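Long-range contacts in integral membrane indolylacetylinositol arabinosyltransferase EmbC (Mycolicibacterium smegmatis, PDB 7BVE), which is an integral membrane enzyme that probably polymerises arabinose into the arabinan of cell-wall arabinogalactan, and binds the drug ethambutol: residues W47-A58 with V184-P195; I109-T117 with S127-S135. All coordinates share one frame; numbering follows the deposited sequence.

In the fold
Both contacts lie in the concanavalin-like region of the chain, and each is only partly buried. Their centres are 20 Å apart, and their nearest atoms are about 7 Å apart, so they do not touch. Contact 1 is the larger. It joins two mostly irregular segments that are far apart in sequence, and two tryptophans carry its packing. Contact 2 is local. It pairs the two strands of a hairpin and packs the short helix that follows on Leu116 and on Arg111 of strand 107-112. Strand 90-93 borders both: Leu91 meets Trp53 and Leu190, and Leu92 meets Ile109. The cross-segment bonds of contact 2 are all backbone to backbone; in contact 1 one of four uses Ser55 OG.

Contact 1 of 2, residues W47-A58 with V184-P195; sequences WPQNGVWQSVDA and VGVFTDLSGPAP
In the concanavalin-like domain, two extended segments run antiparallel, and Trp53 and Trp47 of residues 47-58 dock on residues 184-195. The Trp53 indole is held between two aliphatic groups. Leu190 CD1 sits 3.6 Å from the centroid of its six-membered ring, only 9° off the ring normal, which makes a CH-pi contact. Ala194 CB covers the opposite face, nearer the rim. With CG anti to its carbonyl carbon (chi1 -67°), the indole turns into this slot. The backbone fixes its base: Trp53 N donates to Gly192 O at 3.2 Å in an almost straight bond. Next to it, Ala194 N donates to Gly51 O at 3.1 Å, reaching that oxygen from above the carbonyl plane.

Trp47 offers a face to the other segment. Val186 CG1 stands 3.4 Å from the centroid of its five-membered ring, almost exactly on the normal. The Trp47 ring edge faces Trp53 CE3 and Val56 CG2. Between the Trp53 site and Val186, Ser55 OG accepts a bent bond from Thr188 N at 3.2 Å. Val56 N then donates to Val186 O, also at 3.2 Å.

The Thr188 hydroxyl passes near Trp53, but it is hydrogen-bonded to Leu91 O of strand 90-93. Leu91 also packs on Trp53 and Leu190. Asp189 forms a salt bridge with Lys97. Towards the C-terminal domain, the Phe187 ring meets Tyr1047 nearly at a right angle, and Leu1019 of helix 1016-1019 touches both Phe187 and Asp57.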
# COMPACT_ATOMS: atom_id res chain seq x y z
N TRP A 47 16.65 -31.80 -38.34
CA TRP A 47 15.33 -32.37 -38.07
C TRP A 47 15.05 -33.72 -38.71
O TRP A 47 14.58 -34.62 -37.99
CB TRP A 47 14.22 -31.37 -38.41
CG TRP A 47 12.88 -32.04 -38.33
CD1 TRP A 47 12.33 -32.63 -37.23
CD2 TRP A 47 11.94 -32.21 -39.39
NE1 TRP A 47 11.10 -33.16 -37.54
CE2 TRP A 47 10.84 -32.91 -38.86
CE3 TRP A 47 11.91 -31.83 -40.73
CZ2 TRP A 47 9.73 -33.22 -39.62
CZ3 TRP A 47 10.81 -32.15 -41.49
CH2 TRP A 47 9.73 -32.84 -40.93
N PRO A 48 15.23 -33.94 -40.05
CA PRO A 48 14.80 -35.26 -40.56
C PRO A 48 15.75 -36.35 -40.11
O PRO A 48 16.84 -36.53 -40.66
CB PRO A 48 14.81 -35.08 -42.08
CG PRO A 48 14.78 -33.63 -42.27
CD PRO A 48 15.61 -33.08 -41.18
N GLN A 49 15.31 -37.09 -39.09
CA GLN A 49 16.21 -37.97 -38.37
C GLN A 49 16.48 -39.25 -39.15
O GLN A 49 17.62 -39.54 -39.52
CB GLN A 49 15.64 -38.30 -36.99
CG GLN A 49 15.38 -37.11 -36.05
CD GLN A 49 16.63 -36.36 -35.66
OE1 GLN A 49 17.72 -36.92 -35.61
NE2 GLN A 49 16.47 -35.09 -35.32
N ASN A 50 15.43 -40.01 -39.44
CA ASN A 50 15.56 -41.29 -40.11
C ASN A 50 15.13 -41.24 -41.56
O ASN A 50 15.00 -42.29 -42.20
CB ASN A 50 14.76 -42.35 -39.35
CG ASN A 50 15.31 -42.60 -37.97
OD1 ASN A 50 16.53 -42.67 -37.78
ND2 ASN A 50 14.43 -42.72 -36.99
N GLY A 51 14.91 -40.05 -42.11
CA GLY A 51 14.56 -39.93 -43.51
C GLY A 51 13.08 -40.02 -43.81
O GLY A 51 12.71 -40.25 -44.96
N VAL A 52 12.23 -39.84 -42.80
CA VAL A 52 10.78 -39.88 -42.98
C VAL A 52 10.17 -38.65 -42.32
O VAL A 52 10.76 -38.03 -41.44
CB VAL A 52 10.14 -41.16 -42.42
CG1 VAL A 52 10.56 -42.38 -43.20
CG2 VAL A 52 10.50 -41.33 -40.96
N TRP A 53 8.96 -38.32 -42.77
CA TRP A 53 8.18 -37.24 -42.16
C TRP A 53 7.70 -37.70 -40.79
O TRP A 53 6.72 -38.44 -40.69
CB TRP A 53 7.00 -36.89 -43.04
CG TRP A 53 7.35 -36.27 -44.33
CD1 TRP A 53 7.49 -36.91 -45.52
CD2 TRP A 53 7.56 -34.89 -44.58
NE1 TRP A 53 7.80 -36.01 -46.50
CE2 TRP A 53 7.85 -34.75 -45.95
CE3 TRP A 53 7.54 -33.75 -43.78
CZ2 TRP A 53 8.11 -33.53 -46.53
CZ3 TRP A 53 7.80 -32.53 -44.36
CH2 TRP A 53 8.08 -32.43 -45.73
N GLN A 54 8.36 -37.24 -39.74
CA GLN A 54 8.02 -37.65 -38.39
C GLN A 54 8.23 -36.45 -37.48
O GLN A 54 9.31 -35.86 -37.48
CB GLN A 54 8.88 -38.83 -37.94
CG GLN A 54 8.57 -39.36 -36.54
CD GLN A 54 7.21 -40.00 -36.43
OE1 GLN A 54 6.76 -40.69 -37.35
NE2 GLN A 54 6.54 -39.78 -35.31
N SER A 55 7.20 -36.09 -36.72
CA SER A 55 7.32 -34.99 -35.78
C SER A 55 8.20 -35.39 -34.61
O SER A 55 8.15 -36.52 -34.12
CB SER A 55 5.95 -34.59 -35.28
OG SER A 55 5.12 -34.22 -36.37
N VAL A 56 9.03 -34.45 -34.16
CA VAL A 56 9.87 -34.68 -32.99
C VAL A 56 9.46 -33.69 -31.91
O VAL A 56 8.55 -32.89 -32.12
CB VAL A 56 11.37 -34.55 -33.32
CG1 VAL A 56 11.77 -35.56 -34.36
CG2 VAL A 56 11.70 -33.15 -33.76
N ASP A 57 10.12 -33.75 -30.76
CA ASP A 57 9.70 -32.95 -29.62
C ASP A 57 10.94 -32.50 -28.87
O ASP A 57 11.56 -33.29 -28.15
CB ASP A 57 8.78 -33.76 -28.72
CG ASP A 57 7.95 -32.90 -27.82
OD1 ASP A 57 8.11 -31.67 -27.87
OD2 ASP A 57 7.11 -33.45 -27.08
N ALA A 58 11.32 -31.23 -29.03
CA ALA A 58 12.55 -30.68 -28.46
C ALA A 58 12.28 -29.31 -27.86
O ALA A 58 12.56 -28.28 -28.48
CB ALA A 58 13.64 -30.60 -29.53
N VAL A 184 9.27 -25.51 -29.75
CA VAL A 184 8.92 -26.54 -28.78
C VAL A 184 8.98 -27.90 -29.46
O VAL A 184 8.49 -28.90 -28.93
CB VAL A 184 7.53 -26.31 -28.15
CG1 VAL A 184 7.50 -25.02 -27.37
CG2 VAL A 184 6.47 -26.30 -29.19
N GLY A 185 9.60 -27.95 -30.63
CA GLY A 185 9.69 -29.18 -31.39
C GLY A 185 9.54 -28.85 -32.85
O GLY A 185 9.44 -27.68 -33.19
N VAL A 186 9.55 -29.84 -33.74
CA VAL A 186 9.32 -29.61 -35.16
C VAL A 186 8.19 -30.54 -35.59
O VAL A 186 8.38 -31.75 -35.65
CB VAL A 186 10.57 -29.84 -36.01
CG1 VAL A 186 10.25 -29.66 -37.47
CG2 VAL A 186 11.68 -28.88 -35.60
N PHE A 187 7.04 -29.97 -35.91
CA PHE A 187 5.82 -30.72 -36.16
C PHE A 187 5.43 -30.60 -37.63
O PHE A 187 5.81 -29.65 -38.31
CB PHE A 187 4.69 -30.22 -35.27
CG PHE A 187 5.03 -30.24 -33.82
CD1 PHE A 187 5.05 -31.41 -33.11
CD2 PHE A 187 5.31 -29.07 -33.16
CE1 PHE A 187 5.37 -31.42 -31.79
CE2 PHE A 187 5.62 -29.08 -31.84
CZ PHE A 187 5.65 -30.24 -31.15
N THR A 188 4.67 -31.58 -38.11
CA THR A 188 4.28 -31.61 -39.51
C THR A 188 2.98 -32.39 -39.64
O THR A 188 2.47 -32.96 -38.67
CB THR A 188 5.37 -32.24 -40.37
OG1 THR A 188 4.98 -32.18 -41.75
CG2 THR A 188 5.57 -33.68 -39.99
N ASP A 189 2.43 -32.42 -40.86
CA ASP A 189 1.22 -33.18 -41.16
C ASP A 189 1.38 -34.12 -42.34
O ASP A 189 0.38 -34.49 -42.95
CB ASP A 189 0.02 -32.28 -41.43
CG ASP A 189 -0.53 -31.64 -40.18
OD1 ASP A 189 -0.27 -32.17 -39.08
OD2 ASP A 189 -1.28 -30.65 -40.29
N LEU A 190 2.60 -34.50 -42.70
CA LEU A 190 2.80 -35.46 -43.77
C LEU A 190 3.26 -36.79 -43.20
O LEU A 190 3.55 -36.91 -42.01
CB LEU A 190 3.80 -34.92 -44.78
CG LEU A 190 3.42 -33.61 -45.46
CD1 LEU A 190 4.51 -33.20 -46.42
CD2 LEU A 190 2.11 -33.74 -46.18
N SER A 191 3.32 -37.81 -44.06
CA SER A 191 3.63 -39.14 -43.58
C SER A 191 4.57 -39.96 -44.46
O SER A 191 4.94 -41.07 -44.06
CB SER A 191 2.34 -39.94 -43.38
OG SER A 191 1.70 -40.18 -44.62
N GLY A 192 4.98 -39.47 -45.62
CA GLY A 192 5.75 -40.27 -46.54
C GLY A 192 7.22 -40.36 -46.21
O GLY A 192 7.66 -40.00 -45.12
N PRO A 193 8.01 -40.89 -47.14
CA PRO A 193 9.47 -40.73 -47.06
C PRO A 193 9.87 -39.33 -47.51
O PRO A 193 9.37 -38.83 -48.52
CB PRO A 193 10.00 -41.80 -48.01
CG PRO A 193 8.89 -42.78 -48.14
CD PRO A 193 7.64 -41.96 -48.08
N ALA A 194 10.78 -38.71 -46.77
CA ALA A 194 11.14 -37.33 -47.04
C ALA A 194 11.99 -37.23 -48.31
O ALA A 194 12.84 -38.09 -48.55
CB ALA A 194 11.90 -36.73 -45.86
N PRO A 195 11.80 -36.20 -49.12
CA PRO A 195 12.58 -36.05 -50.36
C PRO A 195 13.96 -35.49 -50.06
O PRO A 195 14.34 -35.27 -48.91
CB PRO A 195 11.75 -35.06 -51.17
CG PRO A 195 11.06 -34.25 -50.16
CD PRO A 195 10.75 -35.17 -49.02

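Contact 2 of 2, residues I109-T117 with S127-S135; sequences IERINNDLT and SAPLEQVLS
Leu130 meets three residues of 109-117 where the hairpin of strands 115-120 and 123-129 passes into helix 130-133. Its CB lies 3.4 Å from Asn114 O. From there CG runs anti to the backbone N (chi1 -174°), which sends CD1 toward Leu116 and CD2 toward Arg111 on strand 107-112. CD1 approaches Leu116 CB at 4.3 Å. CD2 reaches Arg111 CD at 3.7 Å, and these two side chains cross at about a right angle. Arg111 thus gives the aliphatic part of its chain to the contact. Val81 lies against Leu130 as well.

The Leu130 backbone is tied to the same place. Its N donates to Asn114 O at 3.3 Å in a bent bond (135° at the hydrogen). Asn114 belongs to the type I turn from Ile112 to Asp115, which links strands 107-112 and 115-120. Pro129 is the N-cap of the helix. Next along, Leu116 N donates to Ala128 O at 3.2 Å, and the return bond from Ala128 N to Leu116 O is weak. About one helical turn after Leu130, Val133 CG1 faces Leu116 CD2 at 4.3 Å. Phe154 of strand 149-155 packs on Val133 and Ala128.

Asp115 OD1 lies beside Pro129 CA. Between side chains the contact is mainly apolar, through Leu116, Leu130, Val133 and the Arg111 chain, while the bond from Leu130 N ties the first helical residue to the turn.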
# COMPACT_ATOMS: atom_id res chain seq x y z
N ILE A 109 4.47 -22.92 -41.86
CA ILE A 109 4.48 -22.90 -43.32
C ILE A 109 3.13 -23.50 -43.71
O ILE A 109 3.00 -24.30 -44.64
CB ILE A 109 5.70 -23.63 -43.91
CG1 ILE A 109 6.97 -23.10 -43.26
CG2 ILE A 109 5.90 -23.31 -45.38
CD1 ILE A 109 8.21 -23.85 -43.62
N GLU A 110 2.12 -23.17 -42.90
CA GLU A 110 0.72 -23.57 -43.07
C GLU A 110 0.20 -23.15 -44.44
O GLU A 110 0.65 -22.16 -45.01
CB GLU A 110 -0.11 -22.94 -41.95
CG GLU A 110 -1.56 -23.40 -41.84
CD GLU A 110 -2.30 -22.76 -40.69
OE1 GLU A 110 -1.70 -21.91 -40.00
OE2 GLU A 110 -3.48 -23.09 -40.48
N ARG A 111 -0.74 -23.91 -44.99
CA ARG A 111 -1.39 -23.57 -46.24
C ARG A 111 -2.72 -22.90 -45.96
O ARG A 111 -3.70 -23.57 -45.62
CB ARG A 111 -1.60 -24.81 -47.11
CG ARG A 111 -2.26 -24.51 -48.42
CD ARG A 111 -2.49 -25.77 -49.19
NE ARG A 111 -3.32 -26.70 -48.45
CZ ARG A 111 -4.65 -26.66 -48.42
NH1 ARG A 111 -5.31 -25.74 -49.11
NH2 ARG A 111 -5.32 -27.56 -47.71
N ILE A 112 -2.76 -21.58 -46.08
CA ILE A 112 -4.04 -20.90 -46.20
C ILE A 112 -4.61 -21.23 -47.58
O ILE A 112 -3.87 -21.49 -48.53
CB ILE A 112 -3.85 -19.38 -46.01
CG1 ILE A 112 -2.94 -19.12 -44.81
CG2 ILE A 112 -5.17 -18.68 -45.70
CD1 ILE A 112 -3.48 -19.59 -43.47
N ASN A 113 -5.95 -21.15 -47.69
CA ASN A 113 -6.82 -21.86 -48.64
C ASN A 113 -6.28 -22.14 -50.04
O ASN A 113 -6.47 -23.24 -50.57
CB ASN A 113 -8.14 -21.10 -48.75
CG ASN A 113 -7.94 -19.63 -49.08
OD1 ASN A 113 -6.82 -19.17 -49.33
ND2 ASN A 113 -9.03 -18.88 -49.08
N ASN A 114 -5.60 -21.17 -50.65
CA ASN A 114 -4.95 -21.40 -51.93
C ASN A 114 -3.51 -20.90 -52.00
O ASN A 114 -2.88 -21.05 -53.06
CB ASN A 114 -5.76 -20.75 -53.06
CG ASN A 114 -7.04 -21.50 -53.35
OD1 ASN A 114 -7.06 -22.72 -53.40
ND2 ASN A 114 -8.13 -20.76 -53.55
N ASP A 115 -2.97 -20.32 -50.94
CA ASP A 115 -1.61 -19.78 -50.94
C ASP A 115 -0.76 -20.45 -49.87
O ASP A 115 -1.18 -20.57 -48.72
CB ASP A 115 -1.62 -18.27 -50.70
CG ASP A 115 -2.18 -17.49 -51.87
OD1 ASP A 115 -2.08 -17.97 -53.01
OD2 ASP A 115 -2.69 -16.38 -51.64
N LEU A 116 0.45 -20.84 -50.25
CA LEU A 116 1.42 -21.39 -49.31
C LEU A 116 2.19 -20.23 -48.71
O LEU A 116 2.97 -19.56 -49.39
CB LEU A 116 2.35 -22.38 -50.01
CG LEU A 116 3.35 -23.10 -49.11
CD1 LEU A 116 2.61 -23.92 -48.08
CD2 LEU A 116 4.24 -24.00 -49.94
N THR A 117 1.91 -19.95 -47.43
CA THR A 117 2.56 -18.82 -46.73
C THR A 117 3.26 -19.33 -45.47
O THR A 117 2.97 -20.47 -45.05
CB THR A 117 1.55 -17.72 -46.38
OG1 THR A 117 0.54 -18.30 -45.55
CG2 THR A 117 0.91 -17.11 -47.60
N SER A 127 4.87 -15.28 -49.63
CA SER A 127 3.70 -16.05 -50.02
C SER A 127 3.74 -16.26 -51.53
O SER A 127 4.38 -15.50 -52.26
CB SER A 127 2.40 -15.34 -49.63
OG SER A 127 2.31 -15.18 -48.23
N ALA A 128 3.04 -17.30 -51.98
CA ALA A 128 2.97 -17.63 -53.40
C ALA A 128 1.75 -18.50 -53.70
O ALA A 128 1.34 -19.30 -52.85
CB ALA A 128 4.24 -18.36 -53.85
N PRO A 129 1.15 -18.37 -54.88
CA PRO A 129 0.04 -19.26 -55.25
C PRO A 129 0.49 -20.70 -55.42
O PRO A 129 1.61 -20.97 -55.86
CB PRO A 129 -0.47 -18.66 -56.57
CG PRO A 129 -0.04 -17.25 -56.52
CD PRO A 129 1.28 -17.25 -55.83
N LEU A 130 -0.40 -21.62 -55.09
CA LEU A 130 -0.01 -23.01 -54.88
C LEU A 130 0.21 -23.74 -56.20
O LEU A 130 1.12 -24.58 -56.31
CB LEU A 130 -1.06 -23.72 -54.04
CG LEU A 130 -0.76 -25.15 -53.60
CD1 LEU A 130 0.47 -25.20 -52.72
CD2 LEU A 130 -1.95 -25.64 -52.85
N GLU A 131 -0.59 -23.43 -57.22
CA GLU A 131 -0.33 -23.97 -58.55
C GLU A 131 0.91 -23.36 -59.18
O GLU A 131 1.45 -23.93 -60.14
CB GLU A 131 -1.55 -23.76 -59.46
CG GLU A 131 -1.80 -22.32 -59.87
CD GLU A 131 -2.66 -21.56 -58.88
OE1 GLU A 131 -2.87 -22.05 -57.75
OE2 GLU A 131 -3.11 -20.45 -59.23
N GLN A 132 1.37 -22.22 -58.67
CA GLN A 132 2.62 -21.64 -59.11
C GLN A 132 3.80 -22.24 -58.34
O GLN A 132 4.92 -22.29 -58.86
CB GLN A 132 2.55 -20.12 -58.96
CG GLN A 132 3.68 -19.34 -59.59
CD GLN A 132 3.45 -17.84 -59.50
OE1 GLN A 132 2.45 -17.39 -58.94
NE2 GLN A 132 4.38 -17.06 -60.04
N VAL A 133 3.56 -22.71 -57.11
CA VAL A 133 4.58 -23.45 -56.37
C VAL A 133 4.78 -24.84 -56.96
O VAL A 133 5.91 -25.30 -57.12
CB VAL A 133 4.21 -23.50 -54.87
CG1 VAL A 133 5.15 -24.42 -54.11
CG2 VAL A 133 4.28 -22.12 -54.27
N LEU A 134 3.69 -25.50 -57.34
CA LEU A 134 3.78 -26.83 -57.95
C LEU A 134 4.21 -26.80 -59.43
O LEU A 134 4.15 -27.84 -60.09
CB LEU A 134 2.46 -27.59 -57.83
CG LEU A 134 2.19 -28.45 -56.59
CD1 LEU A 134 3.26 -29.52 -56.47
CD2 LEU A 134 2.08 -27.64 -55.31
N SER A 135 4.63 -25.64 -59.95
CA SER A 135 5.19 -25.51 -61.28
C SER A 135 6.55 -26.20 -61.34
O SER A 135 7.13 -26.54 -60.31
CB SER A 135 5.28 -24.03 -61.64
OG SER A 135 6.18 -23.35 -60.79